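Local atomic coordinates of CurD (Moorea producens 3L, PDB entry 5KP7), a protein that probably acts as a hydroxymethylglutaryl-CoA synthase-like acyltransferase of the thiolase-like superfamily and holds a 4'-phosphopantetheine group in its pocket. Residues V222-R227 with D238-S243; L242-C247 with G279-A284; L271-P276 with R306-G311. The protein carries 3 engineered substitutions. All blocks are in the same frame, centred on the assembly; numbering follows the deposited sequence.

How the contacts relate
Contacts 1 and 2 both use helix 237-258 and share Leu242 and Ser243, their centres about 11 Å apart, but differ in chemistry. Contact 1 is partly buried and turns on a carboxylate bound by hydroxyls, with apolar residues at its outer end; contact 2 is wholly buried and packs an aromatic ring, a methionine and aliphatic groups without a hydrogen bond between its segments. Contact 3, also buried, lies at the edge of the large mixed sheet and combines a backbone bond, a bridging water and a guanidinium group. Tyr244 OH, 2.7 Å from His274 O, joins contacts 2 and 3. All three reach the phosphopantetheine: contacts 1 and 2 near its sulfur, contact 3 through Pro276, beside the last part of the arm.

Contact 1. Residues V222-R227 with D238-S243; sequences VMDTCR and DLSLLS. With PNS (4'-phosphopantetheine), chain E.
Asp224 OD2 is gripped by three hydroxyls: Ser240 OG donates to it across the contact at 2.7 Å, and Tyr350 OH and Ser352 OG bond to it from outside the two segments. The serine meets OD2 on its anti side, 33° out of the carboxylate plane, while the other oxygen, OD1, takes the backbone N-H of Gly353; with both oxygens tied, the carboxylate has little freedom to rotate. Ser240 places its hydroxyl here because OG stands anti to the backbone N (chi1 -160°), and the backbones come close at this point, Asp224 CA lying 4.6 Å from Ser240 CA. The same Ser240 OG lies 3.4 Å from S44 of the phosphopantetheine, so the aspartate is a second-shell residue behind a ligand-contacting serine. Thr225 CG2 adds a methyl flank 4.0 Å from Ser240 OG, while its own hydroxyl turns to Ser352. In the fold, residues 225-226 pair antiparallel with 234-235, and the chain then enters helix 237-258, whose first turns return against the residues just ahead of the first strand. Farther from the ligand the contact becomes largely a matter of methyl groups. Val222 CG2 and Leu239 CD2 meet tip to tip at 4.1 Å, and the same Leu239 CD2 lies 3.8 Å from Met223 O. Val222 CG1 packs 4.0 Å from Ser243 OG, a hydroxyl bonded to Tyr220 and to the Tyr350 that also binds Asp224.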
loop_
_atom_site.group_PDB
_atom_site.type_symbol
_atom_site.label_atom_id
_atom_site.label_comp_id
_atom_site.label_asym_id
_atom_site.label_seq_id
_atom_site.Cartn_x
_atom_site.Cartn_y
_atom_site.Cartn_z
ATOM N N VAL A 222 5.002 -14.427 10.767
ATOM C CA VAL A 222 4.428 -15.261 9.686
ATOM C C VAL A 222 5.252 -15.054 8.411
ATOM O O VAL A 222 5.675 -13.929 8.127
ATOM C CB VAL A 222 2.940 -14.933 9.476
ATOM C CG1 VAL A 222 2.724 -13.476 9.114
ATOM C CG2 VAL A 222 2.277 -15.856 8.428
ATOM N N MET A 223 5.469 -16.125 7.655
ATOM C CA MET A 223 6.236 -16.017 6.405
ATOM C C MET A 223 5.342 -15.817 5.200
ATOM O O MET A 223 5.403 -16.581 4.225
ATOM C CB MET A 223 7.116 -17.272 6.241
ATOM C CG MET A 223 8.229 -17.316 7.261
ATOM S SD MET A 223 9.447 -16.020 7.136
ATOM C CE MET A 223 10.152 -16.299 5.511
ATOM N N ASP A 224 4.516 -14.773 5.235
ATOM C CA ASP A 224 3.603 -14.534 4.135
ATOM C C ASP A 224 4.288 -13.961 2.922
ATOM O O ASP A 224 4.176 -14.508 1.811
ATOM C CB ASP A 224 2.359 -13.749 4.543
ATOM C CG ASP A 224 2.623 -12.388 5.130
ATOM O OD1 ASP A 224 3.613 -12.181 5.870
ATOM O OD2 ASP A 224 1.730 -11.526 4.908
ATOM N N THR A 225 5.009 -12.887 3.107
ATOM C CA THR A 225 5.940 -12.449 2.077
ATOM C C THR A 225 7.118 -11.870 2.806
ATOM O O THR A 225 6.981 -11.448 3.959
ATOM C CB THR A 225 5.401 -11.367 1.125
ATOM O OG1 THR A 225 5.411 -10.110 1.752
ATOM C CG2 THR A 225 4.013 -11.643 0.583
ATOM N N CYS A 226 8.258 -11.839 2.126
ATOM C CA CYS A 226 9.463 -11.238 2.727
ATOM C C CYS A 226 10.375 -10.791 1.582
ATOM O O CYS A 226 10.047 -10.974 0.411
ATOM C CB CYS A 226 10.151 -12.241 3.657
ATOM S SG CYS A 226 10.678 -13.727 2.828
ATOM N N ARG A 227 11.484 -10.137 1.935
ATOM C CA ARG A 227 12.438 -9.604 0.972
ATOM C C ARG A 227 13.825 -9.987 1.445
ATOM O O ARG A 227 14.606 -9.156 1.960
ATOM C CB ARG A 227 12.295 -8.097 0.876
ATOM C CG ARG A 227 10.985 -7.646 0.273
ATOM C CD ARG A 227 10.947 -6.125 0.284
ATOM N NE ARG A 227 9.666 -5.619 -0.180
ATOM C CZ ARG A 227 9.330 -5.491 -1.449
ATOM N NH1 ARG A 227 10.169 -5.848 -2.408
ATOM N NH2 ARG A 227 8.123 -5.019 -1.760
ATOM N N ASP A 238 -1.285 -16.126 -1.298
ATOM C CA ASP A 238 -2.503 -16.654 -0.703
ATOM C C ASP A 238 -2.493 -16.570 0.865
ATOM O O ASP A 238 -3.474 -16.144 1.510
ATOM C CB ASP A 238 -2.748 -18.086 -1.175
ATOM C CG ASP A 238 -3.286 -18.160 -2.620
ATOM O OD1 ASP A 238 -2.808 -17.435 -3.533
ATOM O OD2 ASP A 238 -4.227 -18.914 -2.841
ATOM N N LEU A 239 -1.396 -17.001 1.461
ATOM C CA LEU A 239 -1.180 -16.863 2.888
ATOM C C LEU A 239 -1.236 -15.391 3.283
ATOM O O LEU A 239 -1.776 -15.036 4.325
ATOM C CB LEU A 239 0.178 -17.486 3.288
ATOM C CG LEU A 239 0.621 -17.349 4.735
ATOM C CD1 LEU A 239 -0.403 -17.860 5.735
ATOM C CD2 LEU A 239 1.946 -18.066 4.938
ATOM N N SER A 240 -0.611 -14.534 2.474
ATOM C CA SER A 240 -0.609 -13.115 2.785
ATOM C C SER A 240 -2.018 -12.533 2.821
ATOM O O SER A 240 -2.350 -11.786 3.751
ATOM C CB SER A 240 0.301 -12.319 1.854
ATOM O OG SER A 240 0.607 -11.072 2.505
ATOM N N LEU A 241 -2.854 -12.913 1.869
ATOM C CA LEU A 241 -4.246 -12.421 1.890
ATOM C C LEU A 241 -5.000 -12.893 3.141
ATOM O O LEU A 241 -5.678 -12.121 3.797
ATOM C CB LEU A 241 -4.962 -12.842 0.609
ATOM C CG LEU A 241 -6.415 -12.387 0.495
ATOM C CD1 LEU A 241 -6.600 -10.946 0.907
ATOM C CD2 LEU A 241 -6.900 -12.644 -0.927
ATOM N N LEU A 242 -4.858 -14.175 3.484
ATOM C CA LEU A 242 -5.499 -14.680 4.706
ATOM C C LEU A 242 -4.995 -13.972 5.973
ATOM O O LEU A 242 -5.767 -13.689 6.882
ATOM C CB LEU A 242 -5.348 -16.213 4.819
ATOM C CG LEU A 242 -5.957 -16.998 3.654
ATOM C CD1 LEU A 242 -5.442 -18.443 3.630
ATOM C CD2 LEU A 242 -7.464 -16.975 3.666
ATOM N N SER A 243 -3.698 -13.682 6.019
ATOM C CA SER A 243 -3.115 -12.993 7.146
ATOM C C SER A 243 -3.616 -11.524 7.245
ATOM O O SER A 243 -3.963 -11.042 8.321
ATOM C CB SER A 243 -1.583 -13.040 7.033
ATOM O OG SER A 243 -0.976 -12.421 8.148
HETATM O O23 PNS E . -5.629 -13.157 -8.761
HETATM P P24 PNS E . -4.405 -13.766 -8.118
HETATM O O26 PNS E . -3.820 -15.039 -8.691
HETATM O O27 PNS E . -3.172 -12.706 -8.159
HETATM C C28 PNS E . -3.333 -11.349 -7.768
HETATM C C29 PNS E . -2.513 -10.412 -8.655
HETATM C C30 PNS E . -2.446 -8.977 -8.152
HETATM C C31 PNS E . -2.124 -10.921 -10.065
HETATM C C32 PNS E . -1.026 -10.814 -8.165
HETATM O O33 PNS E . 0.011 -10.058 -8.850
HETATM C C34 PNS E . -0.641 -10.713 -6.703
HETATM O O35 PNS E . -0.926 -11.615 -5.920
HETATM N N36 PNS E . -0.073 -9.571 -6.319
HETATM C C37 PNS E . -0.114 -9.118 -4.946
HETATM C C38 PNS E . 0.955 -9.691 -4.050
HETATM C C39 PNS E . 0.678 -9.048 -2.712
HETATM O O40 PNS E . 1.232 -7.996 -2.419
HETATM N N41 PNS E . -0.211 -9.668 -1.928
HETATM C C42 PNS E . -0.546 -9.116 -0.634
HETATM C C43 PNS E . -1.764 -9.771 -0.018
HETATM S S44 PNS E . -1.932 -9.010 1.607
#

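Contact 2. Residues L242-C247 with G279-A284; sequences LSYLDC and GMVKGA. With PNS (4'-phosphopantetheine), chain E.
Met280 lays its terminal methyl over the Tyr244 ring: CE lies 3.5 Å from the ring centroid of Tyr244 and only 9° off the normal, a CH-pi contact centred over one face. The sulfur stands farther out above the same face, Met280 SD being 5.2 Å from the Tyr244 centroid, which makes the pair a Met-aromatic contact in which the methyl does the touching. A bend about the CG-SD bond (chi3 -81°) folds CE onto the ring. Aliphatic packing supplies the rest. Ala284 CB comes in at the ring edge, near its plane, 3.9 Å from Tyr244 CE1, and Leu245 CD2 presses 3.6 Å from Ala284 CA, so one alanine touches two successive side chains of the other helix. These contacts join helix 237-258 to helix 278-293, whose segments here run in broadly the same direction with a signed crossing angle of -41°; the axes approach only to 10.8 Å, a spacing spanned by the ring and the methionine. No hydrogen bond links the segments, and the tyrosine hydroxyl is satisfied instead by His274 O, while Phe348 meets the ring edge-to-face. Ligand contacts form the last group: Met280 SD is 3.7 Å from C43 of the phosphopantetheine, and Tyr244 CB is 3.8 Å from its S44, so both residues line the pocket around the thiol end of the arm.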
loop_
_atom_site.group_PDB
_atom_site.type_symbol
_atom_site.label_atom_id
_atom_site.label_comp_id
_atom_site.label_asym_id
_atom_site.label_seq_id
_atom_site.Cartn_x
_atom_site.Cartn_y
_atom_site.Cartn_z
ATOM N N LEU A 242 -4.858 -14.175 3.484
ATOM C CA LEU A 242 -5.499 -14.680 4.706
ATOM C C LEU A 242 -4.995 -13.972 5.973
ATOM O O LEU A 242 -5.767 -13.689 6.882
ATOM C CB LEU A 242 -5.348 -16.213 4.819
ATOM C CG LEU A 242 -5.957 -16.998 3.654
ATOM C CD1 LEU A 242 -5.442 -18.443 3.630
ATOM C CD2 LEU A 242 -7.464 -16.975 3.666
ATOM N N SER A 243 -3.698 -13.682 6.019
ATOM C CA SER A 243 -3.115 -12.993 7.146
ATOM C C SER A 243 -3.616 -11.524 7.245
ATOM O O SER A 243 -3.963 -11.042 8.321
ATOM C CB SER A 243 -1.583 -13.040 7.033
ATOM O OG SER A 243 -0.976 -12.421 8.148
ATOM N N TYR A 244 -3.683 -10.847 6.104
ATOM C CA TYR A 244 -4.277 -9.504 6.019
ATOM C C TYR A 244 -5.703 -9.503 6.593
ATOM O O TYR A 244 -6.077 -8.635 7.383
ATOM C CB TYR A 244 -4.284 -9.050 4.577
ATOM C CG TYR A 244 -4.810 -7.641 4.287
ATOM C CD1 TYR A 244 -6.155 -7.341 4.363
ATOM C CD2 TYR A 244 -3.959 -6.634 3.872
ATOM C CE1 TYR A 244 -6.627 -6.082 4.057
ATOM C CE2 TYR A 244 -4.430 -5.351 3.571
ATOM C CZ TYR A 244 -5.775 -5.092 3.663
ATOM O OH TYR A 244 -6.279 -3.850 3.355
ATOM N N LEU A 245 -6.506 -10.480 6.183
ATOM C CA LEU A 245 -7.882 -10.582 6.661
ATOM C C LEU A 245 -7.967 -10.837 8.165
ATOM O O LEU A 245 -8.765 -10.203 8.851
ATOM C CB LEU A 245 -8.620 -11.683 5.888
ATOM C CG LEU A 245 -8.897 -11.350 4.421
ATOM C CD1 LEU A 245 -9.222 -12.599 3.612
ATOM C CD2 LEU A 245 -10.019 -10.354 4.317
ATOM N N ASP A 246 -7.128 -11.733 8.675
ATOM C CA ASP A 246 -7.024 -11.968 10.118
ATOM C C ASP A 246 -6.661 -10.670 10.866
ATOM O O ASP A 246 -7.246 -10.363 11.880
ATOM C CB ASP A 246 -6.016 -13.051 10.471
ATOM C CG ASP A 246 -6.493 -14.469 10.193
ATOM O OD1 ASP A 246 -7.730 -14.708 10.077
ATOM O OD2 ASP A 246 -5.611 -15.373 10.158
ATOM N N CYS A 247 -5.695 -9.925 10.362
ATOM C CA CYS A 247 -5.251 -8.704 11.015
ATOM C C CYS A 247 -6.293 -7.592 10.925
ATOM O O CYS A 247 -6.466 -6.813 11.856
ATOM C CB CYS A 247 -3.929 -8.242 10.433
ATOM S SG CYS A 247 -2.518 -9.248 10.984
ATOM N N GLY A 279 -9.169 -5.160 -5.587
ATOM C CA GLY A 279 -10.077 -6.293 -5.432
ATOM C C GLY A 279 -10.015 -6.928 -4.056
ATOM O O GLY A 279 -11.045 -7.354 -3.511
ATOM N N MET A 280 -8.814 -6.996 -3.471
ATOM C CA MET A 280 -8.705 -7.598 -2.161
ATOM C C MET A 280 -9.174 -6.695 -1.042
ATOM O O MET A 280 -9.646 -7.194 -0.022
ATOM C CB MET A 280 -7.312 -8.173 -1.859
ATOM C CG MET A 280 -6.213 -7.189 -1.878
ATOM S SD MET A 280 -4.793 -7.882 -0.991
ATOM C CE MET A 280 -5.262 -7.566 0.704
ATOM N N VAL A 281 -9.113 -5.367 -1.240
ATOM C CA VAL A 281 -9.707 -4.440 -0.301
ATOM C C VAL A 281 -11.245 -4.573 -0.338
ATOM O O VAL A 281 -11.896 -4.588 0.701
ATOM C CB VAL A 281 -9.214 -2.995 -0.575
ATOM C CG1 VAL A 281 -9.963 -1.968 0.267
ATOM C CG2 VAL A 281 -7.706 -2.916 -0.320
ATOM N N LYS A 282 -11.798 -4.732 -1.532
ATOM C CA LYS A 282 -13.243 -5.009 -1.662
ATOM C C LYS A 282 -13.612 -6.277 -0.893
ATOM O O LYS A 282 -14.589 -6.292 -0.142
ATOM C CB LYS A 282 -13.650 -5.084 -3.139
ATOM C CG LYS A 282 -15.155 -5.270 -3.353
ATOM C CD LYS A 282 -15.513 -5.000 -4.822
ATOM C CE LYS A 282 -16.906 -5.390 -5.143
ATOM N NZ LYS A 282 -17.226 -5.079 -6.566
ATOM N N GLY A 283 -12.800 -7.328 -1.024
ATOM C CA GLY A 283 -13.004 -8.556 -0.241
ATOM C C GLY A 283 -12.892 -8.400 1.272
ATOM O O GLY A 283 -13.695 -8.953 2.019
ATOM N N ALA A 284 -11.898 -7.639 1.723
ATOM C CA ALA A 284 -11.733 -7.356 3.152
ATOM C C ALA A 284 -12.905 -6.574 3.750
ATOM O O ALA A 284 -13.432 -6.926 4.810
ATOM C CB ALA A 284 -10.411 -6.639 3.409
HETATM O O23 PNS E . -5.629 -13.157 -8.761
HETATM P P24 PNS E . -4.405 -13.766 -8.118
HETATM O O26 PNS E . -3.820 -15.039 -8.691
HETATM O O27 PNS E . -3.172 -12.706 -8.159
HETATM C C28 PNS E . -3.333 -11.349 -7.768
HETATM C C29 PNS E . -2.513 -10.412 -8.655
HETATM C C30 PNS E . -2.446 -8.977 -8.152
HETATM C C31 PNS E . -2.124 -10.921 -10.065
HETATM C C32 PNS E . -1.026 -10.814 -8.165
HETATM O O33 PNS E . 0.011 -10.058 -8.850
HETATM C C34 PNS E . -0.641 -10.713 -6.703
HETATM O O35 PNS E . -0.926 -11.615 -5.920
HETATM N N36 PNS E . -0.073 -9.571 -6.319
HETATM C C37 PNS E . -0.114 -9.118 -4.946
HETATM C C38 PNS E . 0.955 -9.691 -4.050
HETATM C C39 PNS E . 0.678 -9.048 -2.712
HETATM O O40 PNS E . 1.232 -7.996 -2.419
HETATM N N41 PNS E . -0.211 -9.668 -1.928
HETATM C C42 PNS E . -0.546 -9.116 -0.634
HETATM C C43 PNS E . -1.764 -9.771 -0.018
HETATM S S44 PNS E . -1.932 -9.010 1.607
#

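Contact 3. Residues L271-P276 with R306-G311; sequences LSFHTP and RRVMPG. With PNS (4'-phosphopantetheine), chain E.
Leu271 and Arg307 form the tight part of this contact, through backbone and side chain together. Leu271 N donates to Arg307 O over 3.0 Å with a nearly straight N-H...O angle of 174°, although the donor is tilted 34° from the carbonyl plane. Alongside it, Leu271 CD1 lies over one face of the guanidinium, 3.8 Å from Arg307 CZ. A bend in the arginine chain (chi3 -69°) turns the guanidinium so that this face lies against the leucine methyl, and Val308 CG1 extends the apolar packing, 4.0 Å from Phe273 CE1, the two side chains crossing at about a right angle. Strand 270-273 is the outermost strand at one end of the mixed sheet: Ser272 bonds inward to strand 343-351, whereas Leu271 turns its N-H to the junction between helices 297-307 and 309-318. The looser side is bridged by water. One molecule donates to both Leu271 O and Val308 O, each bond 2.8 Å long, and Gly311 CA merely approaches Ser272 OG at 4.5 Å, that hydroxyl being bonded to Thr333 and Ser329. The guanidinium itself binds Asp303, Tyr264 O and Phe268 O. A leucine in place of Arg307 would probably leave those two carbonyls without this donor and strip Asp303 of one charge partner. A buried charge is thus probably compensated by the Asp303 carboxylate and backbone carbonyls, while one face packs against the Leu271 methyl.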
loop_
_atom_site.group_PDB
_atom_site.type_symbol
_atom_site.label_atom_id
_atom_site.label_comp_id
_atom_site.label_asym_id
_atom_site.label_seq_id
_atom_site.Cartn_x
_atom_site.Cartn_y
_atom_site.Cartn_z
ATOM N N LEU A 271 -13.395 4.703 4.688
ATOM C CA LEU A 271 -12.379 3.741 5.123
ATOM C C LEU A 271 -11.274 3.681 4.094
ATOM O O LEU A 271 -11.542 3.530 2.899
ATOM C CB LEU A 271 -13.010 2.360 5.279
ATOM C CG LEU A 271 -14.086 2.243 6.352
ATOM C CD1 LEU A 271 -14.868 0.964 6.137
ATOM C CD2 LEU A 271 -13.511 2.310 7.760
ATOM N N SER A 272 -10.025 3.840 4.560
ATOM C CA SER A 272 -8.825 3.715 3.734
ATOM C C SER A 272 -8.014 2.529 4.219
ATOM O O SER A 272 -7.940 2.283 5.443
ATOM C CB SER A 272 -7.976 4.985 3.783
ATOM O OG SER A 272 -8.411 5.890 2.754
ATOM N N PHE A 273 -7.440 1.795 3.273
ATOM C CA PHE A 273 -6.757 0.527 3.585
ATOM C C PHE A 273 -5.411 0.492 2.884
ATOM O O PHE A 273 -5.260 1.062 1.786
ATOM C CB PHE A 273 -7.555 -0.645 3.007
ATOM C CG PHE A 273 -8.933 -0.891 3.624
ATOM C CD1 PHE A 273 -10.026 -0.134 3.248
ATOM C CD2 PHE A 273 -9.145 -1.970 4.470
ATOM C CE1 PHE A 273 -11.295 -0.430 3.748
ATOM C CE2 PHE A 273 -10.408 -2.274 4.980
ATOM C CZ PHE A 273 -11.482 -1.467 4.632
ATOM N N HIS A 274 -4.436 -0.230 3.464
ATOM C CA HIS A 274 -3.310 -0.682 2.686
ATOM C C HIS A 274 -3.899 -1.464 1.513
ATOM O O HIS A 274 -4.718 -2.345 1.723
ATOM C CB HIS A 274 -2.371 -1.592 3.495
ATOM C CG HIS A 274 -1.309 -2.190 2.650
ATOM N ND1 HIS A 274 -0.503 -1.414 1.864
ATOM C CD2 HIS A 274 -0.994 -3.476 2.363
ATOM C CE1 HIS A 274 0.295 -2.180 1.156
ATOM N NE2 HIS A 274 0.021 -3.435 1.440
ATOM N N THR A 275 -3.488 -1.117 0.278
ATOM C CA THR A 275 -4.129 -1.596 -0.936
ATOM C C THR A 275 -3.128 -2.276 -1.874
ATOM O O THR A 275 -2.573 -1.654 -2.783
ATOM C CB THR A 275 -4.871 -0.421 -1.638
ATOM O OG1 THR A 275 -5.855 0.131 -0.755
ATOM C CG2 THR A 275 -5.595 -0.926 -2.894
ATOM N N PRO A 276 -2.883 -3.580 -1.666
ATOM C CA PRO A 276 -2.014 -4.273 -2.610
ATOM C C PRO A 276 -2.602 -4.284 -4.023
ATOM O O PRO A 276 -1.870 -4.174 -4.997
ATOM C CB PRO A 276 -1.937 -5.686 -2.019
ATOM C CG PRO A 276 -2.214 -5.512 -0.583
ATOM C CD PRO A 276 -3.272 -4.444 -0.544
ATOM N N ARG A 306 -19.613 3.787 -1.617
ATOM C CA ARG A 306 -19.707 5.052 -0.887
ATOM C C ARG A 306 -18.456 5.335 -0.064
ATOM O O ARG A 306 -17.958 6.450 -0.090
ATOM C CB ARG A 306 -20.919 5.035 0.040
ATOM C CG ARG A 306 -21.124 6.326 0.822
ATOM C CD ARG A 306 -22.438 6.361 1.592
ATOM N NE ARG A 306 -22.535 5.234 2.528
ATOM C CZ ARG A 306 -22.222 5.242 3.826
ATOM N NH1 ARG A 306 -22.400 4.115 4.524
ATOM N NH2 ARG A 306 -21.759 6.330 4.447
ATOM N N ARG A 307 -17.977 4.333 0.673
ATOM C CA ARG A 307 -16.980 4.556 1.716
ATOM C C ARG A 307 -15.554 4.133 1.363
ATOM O O ARG A 307 -14.619 4.606 1.982
ATOM C CB ARG A 307 -17.383 3.883 3.025
ATOM C CG ARG A 307 -18.705 4.386 3.612
ATOM C CD ARG A 307 -18.782 4.162 5.117
ATOM N NE ARG A 307 -18.877 2.740 5.417
ATOM C CZ ARG A 307 -18.442 2.137 6.530
ATOM N NH1 ARG A 307 -18.622 0.835 6.663
ATOM N NH2 ARG A 307 -17.884 2.818 7.525
ATOM N N VAL A 308 -15.412 3.228 0.398
ATOM C CA VAL A 308 -14.119 2.607 0.113
ATOM C C VAL A 308 -13.607 2.944 -1.292
ATOM O O VAL A 308 -12.410 3.215 -1.466
ATOM C CB VAL A 308 -14.203 1.092 0.293
ATOM C CG1 VAL A 308 -12.820 0.474 0.131
ATOM C CG2 VAL A 308 -14.805 0.747 1.641
ATOM N N MET A 309 -14.476 2.962 -2.296
ATOM C CA MET A 309 -14.028 3.281 -3.638
ATOM C C MET A 309 -13.249 4.623 -3.771
ATOM O O MET A 309 -12.274 4.693 -4.531
ATOM C CB MET A 309 -15.211 3.194 -4.608
ATOM C CG MET A 309 -14.846 3.200 -6.046
ATOM S SD MET A 309 -13.997 1.677 -6.571
ATOM C CE MET A 309 -12.944 2.581 -7.653
ATOM N N PRO A 310 -13.644 5.691 -3.035
ATOM C CA PRO A 310 -12.905 6.957 -3.231
ATOM C C PRO A 310 -11.399 6.817 -2.936
ATOM O O PRO A 310 -10.566 7.363 -3.684
ATOM C CB PRO A 310 -13.595 7.919 -2.247
ATOM C CG PRO A 310 -15.004 7.401 -2.225
ATOM C CD PRO A 310 -14.870 5.903 -2.241
ATOM N N GLY A 311 -11.073 6.040 -1.921
ATOM C CA GLY A 311 -9.666 5.771 -1.559
ATOM C C GLY A 311 -8.910 4.947 -2.574
ATOM O O GLY A 311 -7.660 5.010 -2.639
HETATM O O23 PNS E . -5.629 -13.157 -8.761
HETATM P P24 PNS E . -4.405 -13.766 -8.118
HETATM O O26 PNS E . -3.820 -15.039 -8.691
HETATM O O27 PNS E . -3.172 -12.706 -8.159
HETATM C C28 PNS E . -3.333 -11.349 -7.768
HETATM C C29 PNS E . -2.513 -10.412 -8.655
HETATM C C30 PNS E . -2.446 -8.977 -8.152
HETATM C C31 PNS E . -2.124 -10.921 -10.065
HETATM C C32 PNS E . -1.026 -10.814 -8.165
HETATM O O33 PNS E . 0.011 -10.058 -8.850
HETATM C C34 PNS E . -0.641 -10.713 -6.703
HETATM O O35 PNS E . -0.926 -11.615 -5.920
HETATM N N36 PNS E . -0.073 -9.571 -6.319
HETATM C C37 PNS E . -0.114 -9.118 -4.946
HETATM C C38 PNS E . 0.955 -9.691 -4.050
HETATM C C39 PNS E . 0.678 -9.048 -2.712
HETATM O O40 PNS E . 1.232 -7.996 -2.419
HETATM N N41 PNS E . -0.211 -9.668 -1.928
HETATM C C42 PNS E . -0.546 -9.116 -0.634
HETATM C C43 PNS E . -1.764 -9.771 -0.018
HETATM S S44 PNS E . -1.932 -9.010 1.607
HETATM O O HOH W 1 -10.378 3.096 0.386
#